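Local coordinates for kinase-associated protein B (Bacillus cereus, PDB 1Y71) that is of unknown function but is probably associated with a kinase, and pairs an SH3-like beta domain with two helices, at residues F8-V14 with G25-S30; G33-V37 with P77-V81; K19-Y23 with K44-Q48. The contacts are given in a common frame with arbitrary orientation. Numbering follows the deposited sequence.

How the contacts relate
The three contacts share one antiparallel sheet, ordered 73-77, 34-42, 21-31, 13-18, 81-83 as in an SH3-like barrel. Contacts 1 and 2 lie side by side, their centres about 9 Å apart: T28 and N29 face V36 across strands 21-31 and 34-42, with N29 O to V36 N at 2.9 Å and T28 N to V36 O also at 2.9 Å. Contact 3 uses the beginning of strand 21-31, whose later part serves contact 1; its centre is about 20 Å from that of contact 1 and 16 Å from that of contact 2. Contact 1 reaches the second subunit, whereas contact 3 faces the C-terminal helices. No active site or ligand is known here.

Contact 1: residues F8-V14 with G25-S30; sequences FEIGEIV and GEVTNS
The beta hairpin of strands 13-18 and 21-31, part of an SH3-like barrel, is extended here by the loop leading into its first strand. G25 forms an antiparallel hydrogen-bonded pair with V14 (CA-CA 5.5 Å): V14 N to G25 O and G25 N to V14 O are both 2.9 Å. E26 opposes I13 in a non-hydrogen-bonded pair, CA-CA 4.6 Å; its extended side chain (chi1 and chi2 both t) runs past G11, and its carboxylate approaches E26 of the second subunit, so this face lies at the dimer interface. V27 is the most covered residue. V27 N donates to E12 O (2.9 Å), and its t rotamer places CG2 3.8 Å from V14 CG1 and 4.1 Å from F8 CB. A type II turn, E9 to E12, with G11 at phi 99°, presents G11 N to V27 O at 2.8 Å. T28 carries its backbone O to I10 CD1, 3.6 Å away, N29 N lies 4.2 Å from I10 CG1, and S30 OG lies 3.9 Å from F8 O.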
ATOM      1  N   PHE B   8       8.965  -4.511  17.872  1.00 39.28           N
ATOM      2  CA  PHE B   8       7.875  -4.286  16.919  1.00 38.28           C
ATOM      3  C   PHE B   8       6.729  -5.243  17.203  1.00 38.20           C
ATOM      4  O   PHE B   8       6.964  -6.428  17.418  1.00 38.30           O
ATOM      5  CB  PHE B   8       8.384  -4.476  15.487  1.00 38.46           C
ATOM      6  CG  PHE B   8       9.543  -3.586  15.126  1.00 37.13           C
ATOM      7  CD1 PHE B   8      10.800  -4.124  14.897  1.00 39.07           C
ATOM      8  CD2 PHE B   8       9.381  -2.211  15.014  1.00 38.44           C
ATOM      9  CE1 PHE B   8      11.881  -3.296  14.561  1.00 39.24           C
ATOM     10  CE2 PHE B   8      10.447  -1.384  14.682  1.00 36.71           C
ATOM     11  CZ  PHE B   8      11.688  -1.921  14.451  1.00 37.22           C
ATOM     12  N   GLU B   9       5.498  -4.734  17.223  1.00 37.44           N
ATOM     13  CA  GLU B   9       4.340  -5.609  17.447  1.00 37.37           C
ATOM     14  C   GLU B   9       3.723  -6.146  16.155  1.00 35.28           C
ATOM     15  O   GLU B   9       3.933  -5.598  15.067  1.00 33.94           O
ATOM     16  CB  GLU B   9       3.297  -4.964  18.375  1.00 37.52           C
ATOM     17  CG  GLU B   9       2.614  -3.700  17.834  1.00 41.01           C
ATOM     18  CD  GLU B   9       1.907  -2.882  18.928  1.00 41.92           C
ATOM     19  OE1 GLU B   9       0.792  -3.263  19.377  1.00 46.74           O
ATOM     20  OE2 GLU B   9       2.484  -1.840  19.334  1.00 47.64           O
ATOM     21  N   ILE B  10       3.022  -7.269  16.287  1.00 33.21           N
ATOM     22  CA  ILE B  10       2.269  -7.864  15.191  1.00 32.31           C
ATOM     23  C   ILE B  10       1.283  -6.853  14.635  1.00 31.06           C
ATOM     24  O   ILE B  10       0.517  -6.227  15.392  1.00 31.58           O
ATOM     25  CB  ILE B  10       1.545  -9.152  15.638  1.00 31.86           C
ATOM     26  CG1 ILE B  10       2.542 -10.305  15.697  1.00 31.29           C
ATOM     27  CG2 ILE B  10       0.406  -9.506  14.690  1.00 32.26           C
ATOM     28  CD1 ILE B  10       1.912 -11.655  16.097  1.00 33.07           C
ATOM     29  N   GLY B  11       1.307  -6.704  13.314  1.00 29.24           N
ATOM     30  CA  GLY B  11       0.462  -5.735  12.651  1.00 27.20           C
ATOM     31  C   GLY B  11       1.239  -4.467  12.345  1.00 26.18           C
ATOM     32  O   GLY B  11       0.808  -3.643  11.551  1.00 26.37           O
ATOM     33  N   GLU B  12       2.393  -4.300  12.976  1.00 24.64           N
ATOM     34  CA  GLU B  12       3.155  -3.066  12.775  1.00 23.50           C
ATOM     35  C   GLU B  12       3.659  -2.944  11.339  1.00 22.09           C
ATOM     36  O   GLU B  12       4.226  -3.896  10.795  1.00 21.75           O
ATOM     37  CB  GLU B  12       4.290  -2.985  13.786  1.00 24.26           C
ATOM     38  CG  GLU B  12       5.230  -1.805  13.586  1.00 26.45           C
ATOM     39  CD  GLU B  12       5.933  -1.407  14.874  1.00 34.31           C
ATOM     40  OE1 GLU B  12       6.677  -0.415  14.828  1.00 36.17           O
ATOM     41  OE2 GLU B  12       5.739  -2.073  15.921  1.00 34.13           O
ATOM     42  N   ILE B  13       3.455  -1.771  10.738  1.00 20.91           N
ATOM     43  CA  ILE B  13       4.014  -1.445   9.415  1.00 21.31           C
ATOM     44  C   ILE B  13       5.471  -1.017   9.551  1.00 21.18           C
ATOM     45  O   ILE B  13       5.799  -0.136  10.364  1.00 20.70           O
ATOM     46  CB  ILE B  13       3.197  -0.357   8.672  1.00 20.53           C
ATOM     47  CG1 ILE B  13       1.719  -0.758   8.618  1.00 24.37           C
ATOM     48  CG2 ILE B  13       3.747  -0.148   7.258  1.00 20.78           C
ATOM     49  CD1 ILE B  13       1.488  -2.173   8.003  1.00 26.46           C
ATOM     50  N   VAL B  14       6.343  -1.666   8.777  1.00 20.20           N
ATOM     51  CA  VAL B  14       7.802  -1.481   8.908  1.00 21.26           C
ATOM     52  C   VAL B  14       8.474  -1.470   7.535  1.00 20.21           C
ATOM     53  O   VAL B  14       7.837  -1.754   6.547  1.00 19.45           O
ATOM     54  CB  VAL B  14       8.415  -2.618   9.757  1.00 20.77           C
ATOM     55  CG1 VAL B  14       7.865  -2.574  11.222  1.00 21.99           C
ATOM     56  CG2 VAL B  14       8.152  -3.999   9.075  1.00 22.79           C
ATOM     57  N   GLY B  25       6.576  -3.539   4.663  1.00 20.98           N
ATOM     58  CA  GLY B  25       5.800  -4.744   4.997  1.00 20.36           C
ATOM     59  C   GLY B  25       5.104  -4.671   6.329  1.00 22.26           C
ATOM     60  O   GLY B  25       5.076  -3.633   6.986  1.00 21.19           O
ATOM     61  N   GLU B  26       4.532  -5.789   6.724  1.00 21.19           N
ATOM     62  CA  GLU B  26       3.815  -5.857   7.983  1.00 22.29           C
ATOM     63  C   GLU B  26       4.412  -6.959   8.866  1.00 21.28           C
ATOM     64  O   GLU B  26       4.659  -8.063   8.390  1.00 21.61           O
ATOM     65  CB  GLU B  26       2.321  -6.096   7.689  1.00 21.95           C
ATOM     66  CG  GLU B  26       1.462  -6.190   8.924  1.00 25.59           C
ATOM     67  CD  GLU B  26       0.097  -6.756   8.640  1.00 28.19           C
ATOM     68  OE1 GLU B  26      -0.160  -7.239   7.509  1.00 25.84           O
ATOM     69  OE2 GLU B  26      -0.718  -6.731   9.581  1.00 30.01           O
ATOM     70  N   VAL B  27       4.705  -6.647  10.119  1.00 20.70           N
ATOM     71  CA  VAL B  27       5.196  -7.670  11.044  1.00 21.94           C
ATOM     72  C   VAL B  27       4.065  -8.675  11.290  1.00 23.41           C
ATOM     73  O   VAL B  27       2.967  -8.285  11.686  1.00 24.11           O
ATOM     74  CB  VAL B  27       5.712  -7.048  12.364  1.00 21.34           C
ATOM     75  CG1 VAL B  27       6.037  -8.136  13.419  1.00 21.57           C
ATOM     76  CG2 VAL B  27       6.941  -6.153  12.084  1.00 20.76           C
ATOM     77  N   THR B  28       4.316  -9.948  11.001  1.00 25.79           N
ATOM     78  CA  THR B  28       3.310 -10.990  11.239  1.00 28.42           C
ATOM     79  C   THR B  28       3.715 -12.010  12.325  1.00 30.18           C
ATOM     80  O   THR B  28       2.884 -12.794  12.784  1.00 29.93           O
ATOM     81  CB  THR B  28       2.897 -11.732   9.945  1.00 28.12           C
ATOM     82  OG1 THR B  28       3.999 -12.484   9.454  1.00 30.59           O
ATOM     83  CG2 THR B  28       2.429 -10.749   8.844  1.00 30.06           C
ATOM     84  N   ASN B  29       4.976 -11.999  12.731  1.00 32.72           N
ATOM     85  CA  ASN B  29       5.436 -12.857  13.833  1.00 35.47           C
ATOM     86  C   ASN B  29       6.804 -12.365  14.303  1.00 36.73           C
ATOM     87  O   ASN B  29       7.575 -11.798  13.521  1.00 35.16           O
ATOM     88  CB  ASN B  29       5.498 -14.340  13.392  1.00 35.90           C
ATOM     89  CG  ASN B  29       5.458 -15.347  14.569  1.00 39.77           C
ATOM     90  OD1 ASN B  29       4.890 -15.088  15.644  1.00 42.64           O
ATOM     91  ND2 ASN B  29       6.050 -16.523  14.344  1.00 42.48           N
ATOM     92  N   SER B  30       7.073 -12.582  15.591  1.00 38.78           N
ATOM     93  CA  SER B  30       8.365 -12.312  16.200  1.00 41.24           C
ATOM     94  C   SER B  30       9.009 -13.634  16.600  1.00 42.43           C
ATOM     95  O   SER B  30       8.350 -14.683  16.688  1.00 42.79           O
ATOM     96  CB  SER B  30       8.216 -11.459  17.468  1.00 41.56           C
ATOM     97  OG  SER B  30       7.511 -10.248  17.244  1.00 43.56           O
TER

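Contact 2: residues G33-V37 with P77-V81; sequences GSYVV and PEQMV
In this SH3-like barrel, a short 3-10 turn (78-80) separates strand 73-77 from strand 81-83 and packs beside the start of strand 34-42. Three residues, E78, Y35 and G33, bury the most surface. G33, at phi 78° and psi 5°, a left-handed conformation that favours glycine, sits just ahead of the strand. Its carbonyl O accepts E78 N at 2.8 Å (160° at the hydrogen) and also receives a CA-H...O contact from P77 CA at 3.4 Å. These contacts set the register: S34 and P77 form an antiparallel non-hydrogen-bonded pair, CA-CA 4.1 Å, with diverging side chains, and S34 OG bonds to N75. E78 (-61°/-26°) starts the 3-10 turn, which is closed by M80 N to P77 O at 3.0 Å and V81 N to E78 O at 3.3 Å. E78 CB packs 3.5 Å from Y35 CE2, while with chi1 p and chi2 t the rest of the side chain turns back over G33, E78 OE1 lying 3.4 Å from G33 CA.

Y35 lies in extended backbone (-132°/143°) with chi1 m and chi2 near -84°, and its ring meets E78 CB and V81 CG2 obliquely. The F8 ring packs edge-to-face with that of Y35, and F8 N hydrogen-bonds to Y35 OH. V81, chi1 t, completes the junction: its CG2 is 4.1 Å from Y35 CD2 and 4.4 Å from V37 CG2.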
ATOM      1  N   GLY B  33      15.593 -12.354  17.843  1.00 39.86           N
ATOM      2  CA  GLY B  33      16.469 -11.636  16.922  1.00 38.21           C
ATOM      3  C   GLY B  33      15.950 -11.326  15.526  1.00 37.04           C
ATOM      4  O   GLY B  33      16.688 -10.793  14.695  1.00 35.62           O
ATOM      5  N   SER B  34      14.683 -11.643  15.259  1.00 36.11           N
ATOM      6  CA  SER B  34      14.161 -11.450  13.921  1.00 35.09           C
ATOM      7  C   SER B  34      12.641 -11.289  13.901  1.00 33.68           C
ATOM      8  O   SER B  34      11.964 -11.510  14.897  1.00 32.45           O
ATOM      9  CB  SER B  34      14.610 -12.601  13.004  1.00 35.71           C
ATOM     10  OG  SER B  34      13.948 -13.818  13.323  1.00 38.79           O
ATOM     11  N   TYR B  35      12.137 -10.864  12.749  1.00 32.26           N
ATOM     12  CA  TYR B  35      10.716 -10.706  12.518  1.00 31.69           C
ATOM     13  C   TYR B  35      10.361 -11.352  11.210  1.00 30.10           C
ATOM     14  O   TYR B  35      11.123 -11.267  10.255  1.00 28.91           O
ATOM     15  CB  TYR B  35      10.356  -9.220  12.463  1.00 32.94           C
ATOM     16  CG  TYR B  35      10.574  -8.550  13.790  1.00 35.84           C
ATOM     17  CD1 TYR B  35       9.590  -8.610  14.778  1.00 35.23           C
ATOM     18  CD2 TYR B  35      11.783  -7.879  14.076  1.00 36.89           C
ATOM     19  CE1 TYR B  35       9.776  -8.036  16.007  1.00 36.55           C
ATOM     20  CE2 TYR B  35      11.982  -7.292  15.322  1.00 38.18           C
ATOM     21  CZ  TYR B  35      10.962  -7.375  16.283  1.00 38.49           C
ATOM     22  OH  TYR B  35      11.116  -6.801  17.529  1.00 38.68           O
ATOM     23  N   VAL B  36       9.182 -11.975  11.171  1.00 28.88           N
ATOM     24  CA  VAL B  36       8.601 -12.402   9.923  1.00 28.03           C
ATOM     25  C   VAL B  36       7.870 -11.160   9.405  1.00 27.23           C
ATOM     26  O   VAL B  36       7.062 -10.555  10.134  1.00 26.40           O
ATOM     27  CB  VAL B  36       7.634 -13.622  10.077  1.00 27.98           C
ATOM     28  CG1 VAL B  36       7.131 -14.036   8.735  1.00 28.84           C
ATOM     29  CG2 VAL B  36       8.376 -14.819  10.746  1.00 28.85           C
ATOM     30  N   VAL B  37       8.195 -10.768   8.169  1.00 25.28           N
ATOM     31  CA  VAL B  37       7.614  -9.578   7.531  1.00 23.77           C
ATOM     32  C   VAL B  37       6.852 -10.013   6.280  1.00 23.55           C
ATOM     33  O   VAL B  37       7.415 -10.701   5.405  1.00 22.03           O
ATOM     34  CB  VAL B  37       8.750  -8.528   7.196  1.00 24.88           C
ATOM     35  CG1 VAL B  37       8.229  -7.324   6.379  1.00 24.97           C
ATOM     36  CG2 VAL B  37       9.445  -8.045   8.494  1.00 23.95           C
ATOM     37  N   PRO B  77      16.334 -10.143  10.133  1.00 28.84           N
ATOM     38  CA  PRO B  77      16.962  -9.859  11.428  1.00 28.80           C
ATOM     39  C   PRO B  77      16.460  -8.509  11.943  1.00 28.79           C
ATOM     40  O   PRO B  77      16.241  -7.578  11.145  1.00 26.68           O
ATOM     41  CB  PRO B  77      18.465  -9.794  11.095  1.00 29.59           C
ATOM     42  CG  PRO B  77      18.619 -10.490   9.793  1.00 28.67           C
ATOM     43  CD  PRO B  77      17.331 -10.262   9.052  1.00 29.21           C
ATOM     44  N   GLU B  78      16.305  -8.405  13.256  1.00 28.56           N
ATOM     45  CA  GLU B  78      15.679  -7.240  13.890  1.00 30.63           C
ATOM     46  C   GLU B  78      16.395  -5.897  13.638  1.00 29.78           C
ATOM     47  O   GLU B  78      15.758  -4.845  13.657  1.00 30.06           O
ATOM     48  CB  GLU B  78      15.439  -7.485  15.389  1.00 29.91           C
ATOM     49  CG  GLU B  78      16.708  -7.430  16.235  1.00 33.96           C
ATOM     50  CD  GLU B  78      16.567  -8.059  17.640  1.00 34.55           C
ATOM     51  OE1 GLU B  78      15.460  -8.536  18.007  1.00 38.36           O
ATOM     52  OE2 GLU B  78      17.600  -8.080  18.374  1.00 42.40           O
ATOM     53  N   GLN B  79      17.694  -5.943  13.377  1.00 29.58           N
ATOM     54  CA  GLN B  79      18.505  -4.732  13.138  1.00 29.89           C
ATOM     55  C   GLN B  79      18.157  -4.103  11.799  1.00 28.46           C
ATOM     56  O   GLN B  79      18.437  -2.916  11.561  1.00 27.92           O
ATOM     57  CB  GLN B  79      20.008  -5.064  13.072  1.00 30.83           C
ATOM     58  CG  GLN B  79      20.438  -6.242  13.943  1.00 35.15           C
ATOM     59  CD  GLN B  79      20.683  -7.510  13.149  1.00 39.31           C
ATOM     60  OE1 GLN B  79      21.493  -7.535  12.220  1.00 41.12           O
ATOM     61  NE2 GLN B  79      20.012  -8.575  13.533  1.00 41.57           N
HETATM   62  N   MSE B  80      17.576  -4.920  10.921  1.00 26.86           N
HETATM   63  CA  MSE B  80      17.307  -4.511   9.549  1.00 25.53           C
HETATM   64  C   MSE B  80      15.828  -4.128   9.396  1.00 24.57           C
HETATM   65  O   MSE B  80      15.365  -3.904   8.276  1.00 22.92           O
HETATM   66  CB  MSE B  80      17.690  -5.646   8.569  1.00 25.27           C
HETATM   67  CG  MSE B  80      19.112  -6.197   8.801  1.00 27.69           C
HETATM   68 SE   MSE B  80      20.401  -4.748   8.607  0.90 33.34          SE
HETATM   69  CE  MSE B  80      20.630  -4.768   6.697  1.00 29.72           C
ATOM     70  N   VAL B  81      15.099  -4.108  10.516  1.00 23.70           N
ATOM     71  CA  VAL B  81      13.684  -3.740  10.531  1.00 23.51           C
ATOM     72  C   VAL B  81      13.490  -2.362  11.203  1.00 24.45           C
ATOM     73  O   VAL B  81      14.054  -2.093  12.282  1.00 24.44           O
ATOM     74  CB  VAL B  81      12.784  -4.835  11.215  1.00 22.94           C
ATOM     75  CG1 VAL B  81      11.288  -4.421  11.199  1.00 21.15           C
ATOM     76  CG2 VAL B  81      12.932  -6.185  10.517  1.00 24.08           C
TER

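Contact 3: residues K19-Y23 with K44-Q48; sequences KTGKY and KHPVQ
The tight turn joining strands 13-18 and 21-31 of the SH3-like barrel is met by the chain as it leaves strand 34-42, at the start of the long loop to strand 73-77. The two segments run antiparallel, their end-to-end directions 165° apart. Backbone hydrogen bonds define a single bridge: K22 and K44 are an antiparallel hydrogen-bonded pair, CA-CA 4.7 Å, with K22 N to K44 O and K44 N to K22 O both 2.9 Å. Both side chains leave on one face of the sheet, with K22 CB 3.8 Å from K44 CB. Beyond the bridge G21 CA stands 3.9 Å from P46 CA and makes a CA-H...O contact with K44 O at 3.3 Å; a CB on G21 would clash with Y23 OH.

Side-chain hydrogen bonds continue the union into the turn, where K19 (48°/45°) and T20 (75°/-6°) both have positive phi. K44, with chi1 to chi3 all t and a bend at chi4 of -107°, donates through NZ to T20 O at 2.8 Å. T20, with chi1 p, gives its hydroxyl proton to K19 O (2.6 Å from OG1), and the same OG1 accepts V47 N at 2.8 Å.

Van der Waals packing centres on P46, whose CB is 3.6 Å from K19 O. H45 points away, reaching both helices through L95, L99 and L124, while NE2 bonds to Y128. Y23, its hydroxyl bonded to L68 N, lies with OH 3.8 Å from P46 CD.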
ATOM      1  N   LYS B  19      18.520  -9.280   1.597  1.00 23.65           N
ATOM      2  CA  LYS B  19      19.370  -9.591   0.432  1.00 23.85           C
ATOM      3  C   LYS B  19      19.562  -8.400  -0.480  1.00 23.00           C
ATOM      4  O   LYS B  19      19.480  -8.522  -1.723  1.00 23.57           O
ATOM      5  CB  LYS B  19      18.810 -10.799  -0.335  1.00 24.28           C
ATOM      6  CG  LYS B  19      18.748 -12.052   0.574  1.00 27.42           C
ATOM      7  CD  LYS B  19      19.182 -13.285  -0.155  1.00 32.42           C
ATOM      8  CE  LYS B  19      19.866 -14.271   0.825  1.00 34.36           C
ATOM      9  NZ  LYS B  19      18.818 -14.957   1.604  1.00 36.55           N
ATOM     10  N   THR B  20      19.848  -7.266   0.162  1.00 22.60           N
ATOM     11  CA  THR B  20      20.115  -5.954  -0.472  1.00 22.71           C
ATOM     12  C   THR B  20      18.870  -5.231  -1.011  1.00 22.75           C
ATOM     13  O   THR B  20      18.972  -4.079  -1.470  1.00 23.57           O
ATOM     14  CB  THR B  20      21.210  -6.000  -1.611  1.00 23.48           C
ATOM     15  OG1 THR B  20      20.644  -6.487  -2.850  1.00 22.02           O
ATOM     16  CG2 THR B  20      22.432  -6.835  -1.210  1.00 23.27           C
ATOM     17  N   GLY B  21      17.722  -5.900  -0.962  1.00 21.80           N
ATOM     18  CA  GLY B  21      16.469  -5.273  -1.354  1.00 20.38           C
ATOM     19  C   GLY B  21      15.939  -4.542  -0.120  1.00 20.89           C
ATOM     20  O   GLY B  21      16.330  -4.842   1.003  1.00 20.12           O
ATOM     21  N   LYS B  22      15.069  -3.575  -0.329  1.00 20.02           N
ATOM     22  CA  LYS B  22      14.398  -2.900   0.789  1.00 21.03           C
ATOM     23  C   LYS B  22      12.915  -2.836   0.501  1.00 20.83           C
ATOM     24  O   LYS B  22      12.512  -2.458  -0.615  1.00 21.48           O
ATOM     25  CB  LYS B  22      14.956  -1.484   1.010  1.00 21.28           C
ATOM     26  CG  LYS B  22      14.465  -0.894   2.331  1.00 21.67           C
ATOM     27  CD  LYS B  22      15.153   0.492   2.661  1.00 24.18           C
ATOM     28  CE  LYS B  22      14.889   0.895   4.103  1.00 25.54           C
ATOM     29  NZ  LYS B  22      15.563   2.209   4.390  1.00 30.75           N
ATOM     30  N   TYR B  23      12.114  -3.205   1.509  1.00 20.58           N
ATOM     31  CA  TYR B  23      10.668  -3.389   1.367  1.00 20.35           C
ATOM     32  C   TYR B  23       9.871  -2.681   2.457  1.00 20.56           C
ATOM     33  O   TYR B  23      10.359  -2.465   3.565  1.00 21.83           O
ATOM     34  CB  TYR B  23      10.333  -4.923   1.426  1.00 18.83           C
ATOM     35  CG  TYR B  23      11.110  -5.720   0.390  1.00 18.85           C
ATOM     36  CD1 TYR B  23      10.623  -5.864  -0.891  1.00 17.13           C
ATOM     37  CD2 TYR B  23      12.396  -6.217   0.666  1.00 17.21           C
ATOM     38  CE1 TYR B  23      11.349  -6.554  -1.861  1.00 21.31           C
ATOM     39  CE2 TYR B  23      13.127  -6.899  -0.294  1.00 19.63           C
ATOM     40  CZ  TYR B  23      12.599  -7.074  -1.551  1.00 18.39           C
ATOM     41  OH  TYR B  23      13.314  -7.735  -2.531  1.00 19.82           O
ATOM     42  N   LYS B  44      13.460  -0.655  -2.652  1.00 21.44           N
ATOM     43  CA  LYS B  44      14.720  -0.795  -3.381  1.00 21.05           C
ATOM     44  C   LYS B  44      14.815  -2.189  -3.935  1.00 21.19           C
ATOM     45  O   LYS B  44      14.639  -3.167  -3.194  1.00 21.40           O
ATOM     46  CB  LYS B  44      15.930  -0.473  -2.482  1.00 19.75           C
ATOM     47  CG  LYS B  44      17.278  -0.774  -3.162  1.00 21.17           C
ATOM     48  CD  LYS B  44      18.388  -0.729  -2.129  1.00 24.23           C
ATOM     49  CE  LYS B  44      19.756  -0.711  -2.791  1.00 29.93           C
ATOM     50  NZ  LYS B  44      20.472  -2.011  -2.649  1.00 27.72           N
ATOM     51  N   HIS B  45      15.017  -2.273  -5.248  1.00 21.55           N
ATOM     52  CA  HIS B  45      15.169  -3.556  -5.921  1.00 22.03           C
ATOM     53  C   HIS B  45      16.566  -4.081  -5.613  1.00 22.18           C
ATOM     54  O   HIS B  45      17.526  -3.289  -5.535  1.00 22.56           O
ATOM     55  CB  HIS B  45      14.880  -3.437  -7.432  1.00 20.76           C
ATOM     56  CG  HIS B  45      14.676  -4.757  -8.107  1.00 24.51           C
ATOM     57  ND1 HIS B  45      15.728  -5.538  -8.542  1.00 24.51           N
ATOM     58  CD2 HIS B  45      13.547  -5.444  -8.405  1.00 24.19           C
ATOM     59  CE1 HIS B  45      15.255  -6.640  -9.099  1.00 28.23           C
ATOM     60  NE2 HIS B  45      13.935  -6.617  -9.015  1.00 27.88           N
ATOM     61  N   PRO B  46      16.677  -5.392  -5.339  1.00 22.43           N
ATOM     62  CA  PRO B  46      17.982  -5.927  -4.932  1.00 22.61           C
ATOM     63  C   PRO B  46      19.057  -5.856  -6.022  1.00 22.47           C
ATOM     64  O   PRO B  46      18.758  -5.828  -7.233  1.00 21.52           O
ATOM     65  CB  PRO B  46      17.687  -7.394  -4.632  1.00 21.55           C
ATOM     66  CG  PRO B  46      16.438  -7.692  -5.434  1.00 24.40           C
ATOM     67  CD  PRO B  46      15.629  -6.435  -5.276  1.00 21.25           C
ATOM     68  N   VAL B  47      20.292  -5.864  -5.553  1.00 22.80           N
ATOM     69  CA  VAL B  47      21.464  -5.830  -6.409  1.00 24.69           C
ATOM     70  C   VAL B  47      21.546  -7.167  -7.142  1.00 24.60           C
ATOM     71  O   VAL B  47      21.157  -8.200  -6.598  1.00 23.10           O
ATOM     72  CB  VAL B  47      22.741  -5.570  -5.553  1.00 24.99           C
ATOM     73  CG1 VAL B  47      23.944  -5.291  -6.437  1.00 28.15           C
ATOM     74  CG2 VAL B  47      22.556  -4.343  -4.744  1.00 26.96           C
ATOM     75  N   GLN B  48      22.041  -7.145  -8.375  1.00 25.38           N
ATOM     76  CA  GLN B  48      22.179  -8.365  -9.170  1.00 26.83           C
ATOM     77  C   GLN B  48      23.585  -8.950  -9.080  1.00 28.59           C
ATOM     78  O   GLN B  48      24.533  -8.265  -8.696  1.00 28.39           O
ATOM     79  CB  GLN B  48      21.844  -8.060 -10.636  1.00 27.24           C
ATOM     80  CG  GLN B  48      20.464  -7.424 -10.819  1.00 26.47           C
ATOM     81  CD  GLN B  48      19.353  -8.262 -10.222  1.00 29.35           C
ATOM     82  OE1 GLN B  48      18.761  -7.905  -9.194  1.00 30.71           O
ATOM     83  NE2 GLN B  48      19.061  -9.386 -10.856  1.00 29.23           N
TER